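Local coordinates for phospholyase (PDB 5G4I), which is a pyridoxal-phosphate-dependent phospholyase homologous to class III transaminases, removing phosphate from an amino-containing substrate, probably phosphoethanolamine, at residues A[49-61]-A[393-405]. Residues are numbered along the deposited sequence; the frame is centred on the assembly and turned at random.
Sequences LTDAQGKVYLDGY and DMRERGVLISRVG. With PO4 (phosphate ion), chain D.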
loop_
_atom_site.group_PDB
_atom_site.type_symbol
_atom_site.label_atom_id
_atom_site.label_comp_id
_atom_site.label_asym_id
_atom_site.label_seq_id
_atom_site.Cartn_x
_atom_site.Cartn_y
_atom_site.Cartn_z
ATOM N N LEU A 49 7.210 -0.224 -26.947
ATOM C CA LEU A 49 8.130 0.440 -26.015
ATOM C C LEU A 49 9.433 0.826 -26.682
ATOM O O LEU A 49 9.895 0.069 -27.517
ATOM C CB LEU A 49 8.439 -0.458 -24.836
ATOM C CG LEU A 49 7.296 -0.666 -23.814
ATOM C CD1 LEU A 49 7.464 -1.972 -23.041
ATOM C CD2 LEU A 49 7.167 0.594 -22.923
ATOM N N THR A 50 10.012 1.957 -26.269
ATOM C CA THR A 50 11.251 2.483 -26.863
ATOM C C THR A 50 12.309 2.686 -25.775
ATOM O O THR A 50 12.009 3.189 -24.641
ATOM C CB THR A 50 11.022 3.826 -27.535
ATOM O OG1 THR A 50 10.029 3.682 -28.562
ATOM C CG2 THR A 50 12.329 4.327 -28.203
ATOM N N ASP A 51 13.498 2.134 -26.006
ATOM C CA ASP A 51 14.687 2.267 -25.111
ATOM C C ASP A 51 15.468 3.578 -25.340
ATOM O O ASP A 51 15.122 4.332 -26.223
ATOM C CB ASP A 51 15.558 0.964 -25.020
ATOM C CG ASP A 51 16.503 0.709 -26.221
ATOM O OD1 ASP A 51 16.670 1.705 -26.960
ATOM O OD2 ASP A 51 17.001 -0.464 -26.340
ATOM N N ALA A 52 16.421 3.818 -24.435
ATOM C CA ALA A 52 17.175 5.097 -24.443
ATOM C C ALA A 52 18.040 5.204 -25.734
ATOM O O ALA A 52 18.438 6.346 -26.062
ATOM C CB ALA A 52 18.030 5.242 -23.190
ATOM N N GLN A 53 18.340 4.095 -26.374
ATOM C CA GLN A 53 19.065 4.099 -27.689
ATOM C C GLN A 53 18.159 4.186 -28.898
ATOM O O GLN A 53 18.643 4.198 -30.043
ATOM C CB GLN A 53 19.916 2.844 -27.818
ATOM C CG GLN A 53 21.033 2.657 -26.777
ATOM C CD GLN A 53 20.642 2.523 -25.277
ATOM O OE1 GLN A 53 21.098 3.305 -24.404
ATOM N NE2 GLN A 53 19.787 1.573 -24.980
ATOM N N GLY A 54 16.835 4.232 -28.709
ATOM C CA GLY A 54 15.878 4.323 -29.772
ATOM C C GLY A 54 15.362 3.000 -30.358
ATOM O O GLY A 54 14.588 3.018 -31.305
ATOM N N LYS A 55 15.776 1.862 -29.793
ATOM C CA LYS A 55 15.269 0.527 -30.264
ATOM C C LYS A 55 13.824 0.358 -29.793
ATOM O O LYS A 55 13.480 0.730 -28.580
ATOM C CB LYS A 55 16.120 -0.614 -29.740
ATOM C CG LYS A 55 15.762 -2.024 -30.187
ATOM C CD LYS A 55 16.908 -2.994 -29.850
ATOM C CE LYS A 55 16.538 -4.506 -29.974
ATOM N NZ LYS A 55 16.229 -4.816 -31.354
ATOM N N VAL A 56 12.988 -0.170 -30.662
ATOM C CA VAL A 56 11.547 -0.410 -30.400
ATOM C C VAL A 56 11.275 -1.881 -30.118
ATOM O O VAL A 56 11.783 -2.798 -30.809
ATOM C CB VAL A 56 10.687 0.111 -31.573
ATOM C CG1 VAL A 56 9.201 -0.205 -31.338
ATOM C CG2 VAL A 56 10.880 1.574 -31.765
ATOM N N TYR A 57 10.416 -2.139 -29.102
ATOM C CA TYR A 57 10.086 -3.488 -28.729
ATOM C C TYR A 57 8.529 -3.693 -28.664
ATOM O O TYR A 57 7.803 -2.750 -28.266
ATOM C CB TYR A 57 10.628 -3.871 -27.318
ATOM C CG TYR A 57 12.116 -3.657 -27.096
ATOM C CD1 TYR A 57 12.584 -2.381 -26.845
ATOM C CD2 TYR A 57 12.975 -4.684 -27.161
ATOM C CE1 TYR A 57 13.948 -2.145 -26.654
ATOM C CE2 TYR A 57 14.362 -4.501 -26.908
ATOM C CZ TYR A 57 14.804 -3.211 -26.773
ATOM O OH TYR A 57 16.162 -3.009 -26.541
ATOM N N LEU A 58 8.144 -4.911 -29.000
ATOM C CA LEU A 58 6.765 -5.413 -28.790
ATOM C C LEU A 58 6.705 -5.943 -27.338
ATOM O O LEU A 58 7.468 -6.796 -26.950
ATOM C CB LEU A 58 6.424 -6.518 -29.787
ATOM C CG LEU A 58 5.006 -7.152 -29.646
ATOM C CD1 LEU A 58 3.916 -6.154 -29.793
ATOM C CD2 LEU A 58 4.842 -8.312 -30.642
ATOM N N ASP A 59 5.727 -5.400 -26.536
ATOM C CA ASP A 59 5.511 -5.837 -25.151
ATOM C C ASP A 59 4.718 -7.126 -25.068
ATOM O O ASP A 59 3.488 -7.073 -25.259
ATOM C CB ASP A 59 4.833 -4.703 -24.347
ATOM C CG ASP A 59 4.823 -4.941 -22.829
ATOM O OD1 ASP A 59 5.064 -6.097 -22.406
ATOM O OD2 ASP A 59 4.573 -3.924 -22.136
ATOM N N GLY A 60 5.376 -8.274 -24.855
ATOM C CA GLY A 60 4.705 -9.550 -24.542
ATOM C C GLY A 60 4.650 -9.993 -23.096
ATOM O O GLY A 60 4.487 -11.195 -22.798
ATOM N N TYR A 61 4.814 -8.983 -22.202
ATOM C CA TYR A 61 5.019 -9.268 -20.772
ATOM C C TYR A 61 4.188 -8.493 -19.763
ATOM O O TYR A 61 3.809 -9.048 -18.722
ATOM C CB TYR A 61 6.579 -9.121 -20.415
ATOM C CG TYR A 61 6.887 -9.239 -18.923
ATOM C CD1 TYR A 61 6.769 -10.417 -18.304
ATOM C CD2 TYR A 61 7.013 -8.088 -18.182
ATOM C CE1 TYR A 61 6.906 -10.486 -16.908
ATOM C CE2 TYR A 61 7.124 -8.146 -16.805
ATOM C CZ TYR A 61 7.104 -9.354 -16.261
ATOM O OH TYR A 61 7.201 -9.343 -14.856
ATOM N N ASP A 393 17.379 -13.863 -26.710
ATOM C CA ASP A 393 17.262 -13.823 -28.153
ATOM C C ASP A 393 15.992 -13.054 -28.659
ATOM O O ASP A 393 15.991 -12.235 -29.565
ATOM C CB ASP A 393 17.319 -15.244 -28.769
ATOM C CG ASP A 393 17.352 -15.208 -30.289
ATOM O OD1 ASP A 393 18.301 -14.643 -30.836
ATOM O OD2 ASP A 393 16.462 -15.689 -30.901
ATOM N N MET A 394 14.882 -13.311 -27.954
ATOM C CA MET A 394 13.640 -12.620 -28.281
ATOM C C MET A 394 13.767 -11.109 -28.051
ATOM O O MET A 394 13.324 -10.300 -28.838
ATOM C CB MET A 394 12.511 -13.236 -27.417
ATOM C CG MET A 394 12.041 -14.590 -27.956
ATOM S SD MET A 394 11.092 -14.525 -29.541
ATOM C CE MET A 394 9.440 -14.067 -28.946
ATOM N N ARG A 395 14.454 -10.690 -26.949
ATOM C CA ARG A 395 14.782 -9.263 -26.771
ATOM C C ARG A 395 15.544 -8.673 -27.969
ATOM O O ARG A 395 15.240 -7.618 -28.452
ATOM C CB ARG A 395 15.538 -9.013 -25.428
ATOM C CG ARG A 395 16.021 -7.605 -25.189
ATOM C CD ARG A 395 17.086 -7.411 -24.084
ATOM N NE ARG A 395 18.147 -8.428 -24.197
ATOM C CZ ARG A 395 19.109 -8.411 -25.152
ATOM N NH1 ARG A 395 19.210 -7.434 -26.048
ATOM N NH2 ARG A 395 20.002 -9.369 -25.158
ATOM N N GLU A 396 16.619 -9.421 -28.386
ATOM C CA GLU A 396 17.375 -8.952 -29.561
ATOM C C GLU A 396 16.521 -8.785 -30.825
ATOM O O GLU A 396 16.681 -7.828 -31.563
ATOM C CB GLU A 396 18.598 -9.875 -29.847
ATOM C CG GLU A 396 19.724 -9.656 -28.854
ATOM C CD GLU A 396 20.572 -8.367 -29.100
ATOM O OE1 GLU A 396 20.684 -7.830 -30.259
ATOM O OE2 GLU A 396 21.135 -7.847 -28.121
ATOM N N ARG A 397 15.519 -9.660 -30.931
ATOM C CA ARG A 397 14.523 -9.628 -32.017
ATOM C C ARG A 397 13.405 -8.586 -31.853
ATOM O O ARG A 397 12.567 -8.401 -32.716
ATOM C CB ARG A 397 13.902 -11.042 -32.202
ATOM C CG ARG A 397 14.872 -12.162 -32.706
ATOM C CD ARG A 397 14.265 -13.534 -32.609
ATOM N NE ARG A 397 15.113 -14.581 -33.222
ATOM C CZ ARG A 397 15.210 -14.800 -34.538
ATOM N NH1 ARG A 397 14.457 -14.157 -35.415
ATOM N NH2 ARG A 397 16.062 -15.739 -34.962
ATOM N N GLY A 398 13.431 -7.856 -30.745
ATOM C CA GLY A 398 12.459 -6.808 -30.512
ATOM C C GLY A 398 11.193 -7.270 -29.758
ATOM O O GLY A 398 10.158 -6.620 -29.964
ATOM N N VAL A 399 11.298 -8.291 -28.947
ATOM C CA VAL A 399 10.068 -8.819 -28.212
ATOM C C VAL A 399 10.434 -9.032 -26.749
ATOM O O VAL A 399 11.373 -9.754 -26.431
ATOM C CB VAL A 399 9.474 -10.109 -28.852
ATOM C CG1 VAL A 399 8.123 -10.477 -28.173
ATOM C CG2 VAL A 399 9.273 -9.926 -30.371
ATOM N N LEU A 400 9.613 -8.480 -25.829
ATOM C CA LEU A 400 9.819 -8.653 -24.381
ATOM C C LEU A 400 8.951 -9.793 -23.828
ATOM O O LEU A 400 7.727 -9.704 -23.896
ATOM C CB LEU A 400 9.488 -7.321 -23.610
ATOM C CG LEU A 400 10.211 -6.085 -24.104
ATOM C CD1 LEU A 400 9.712 -4.858 -23.304
ATOM C CD2 LEU A 400 11.711 -6.269 -24.047
ATOM N N ILE A 401 9.551 -10.857 -23.324
ATOM C CA ILE A 401 8.939 -11.970 -22.644
ATOM C C ILE A 401 9.747 -12.339 -21.364
ATOM O O ILE A 401 10.818 -11.770 -21.120
ATOM C CB ILE A 401 8.746 -13.180 -23.585
ATOM C CG1 ILE A 401 10.094 -13.738 -24.082
ATOM C CG2 ILE A 401 7.754 -12.887 -24.718
ATOM C CD1 ILE A 401 9.986 -15.112 -24.672
ATOM N N SER A 402 9.233 -13.219 -20.583
ATOM C CA SER A 402 9.899 -13.673 -19.358
ATOM C C SER A 402 9.675 -15.186 -19.124
ATOM O O SER A 402 9.309 -15.975 -20.003
ATOM C CB SER A 402 9.460 -12.850 -18.147
ATOM O OG SER A 402 10.462 -12.967 -17.098
ATOM N N ARG A 403 9.908 -15.644 -17.875
ATOM C CA ARG A 403 9.662 -17.050 -17.476
ATOM C C ARG A 403 9.156 -17.205 -16.056
ATOM O O ARG A 403 9.287 -16.235 -15.244
ATOM C CB ARG A 403 10.929 -17.901 -17.631
ATOM C CG ARG A 403 12.104 -17.348 -16.857
ATOM C CD ARG A 403 13.323 -18.306 -16.858
ATOM N NE ARG A 403 14.554 -17.653 -16.374
ATOM C CZ ARG A 403 15.767 -18.255 -16.397
ATOM N NH1 ARG A 403 15.918 -19.555 -16.809
ATOM N NH2 ARG A 403 16.846 -17.568 -16.022
ATOM N N VAL A 404 8.597 -18.362 -15.768
ATOM C CA VAL A 404 8.068 -18.710 -14.459
ATOM C C VAL A 404 8.366 -20.165 -14.153
ATOM O O VAL A 404 8.751 -20.946 -15.032
ATOM C CB VAL A 404 6.496 -18.507 -14.343
ATOM C CG1 VAL A 404 6.154 -17.082 -14.170
ATOM C CG2 VAL A 404 5.693 -19.133 -15.416
ATOM N N GLY A 405 8.013 -20.595 -12.933
ATOM C CA GLY A 405 7.991 -21.980 -12.511
ATOM C C GLY A 405 9.168 -22.383 -11.592
ATOM O O GLY A 405 10.242 -21.769 -11.693
HETATM P P PO4 D . 5.239 -9.977 -12.445
HETATM O O1 PO4 D . 4.097 -10.812 -12.458
HETATM O O2 PO4 D . 5.158 -8.713 -13.298
HETATM O O3 PO4 D . 6.040 -10.821 -13.430
HETATM O O4 PO4 D . 5.975 -9.737 -11.153
HETATM O O HOH W 1 18.248 -4.866 -26.618
#
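Leu58 pairs with Val399 in parallel register: Leu58 N donates to Gly398 O at 2.8 Å, and Leu400 N returns a nearly straight bond (173°) to Leu58 O; a weak third runs from Gly60 N to Leu400 O. Gly60 suits its place because a CB would clash with Leu400 O, and Gly398 because its positive phi closes the helix before it in a Schellman motif.

The apolar contact centres on Leu400. Its CG lies anti to the carbonyl carbon (chi1 -54°), which brings CD2 to 3.7 Å from Tyr57 CD2 while CD1 meets Leu49 CD1, the two leucines crossing at about a right angle. Tyr91 of the second subunit also packs on Leu400. Further along, Ser402 CB approaches Tyr61 CD1 at 3.6 Å, a fit that suits a small residue.

Polar groups tie the hairpin to the helix end. Lys55, long and flexible, bends at its last torsion and gives NZ to Glu396 O (3.1 Å), from above the carbonyl plane. Tyr57 lies alongside Arg395, with Tyr57 CE2 3.9 Å from Arg395 CG, and Tyr57 OH donates to Asp51 OD2 (2.7 Å) while accepting from a water that Arg395 NH1 also holds; Glu392 pairs with Arg395 NH2. A phenylalanine here would probably leave Asp51 OD2 and the bridging water without their hydroxyl partner.

Tyr61 OH reaches a phosphate ion, probably from the crystallisation liquor, also bound by Arg414, Gln254 and Arg90 of the second subunit. The second strand of a β-hairpin (48-51 and 56-59) thus pairs in parallel with strand 399-404, which follows helix 384-396, in a mixed sheet of this class III aminotransferase fold, with the Tyr61 side chain, just past the strand, about 9 Å from the bound pyridoxal phosphate.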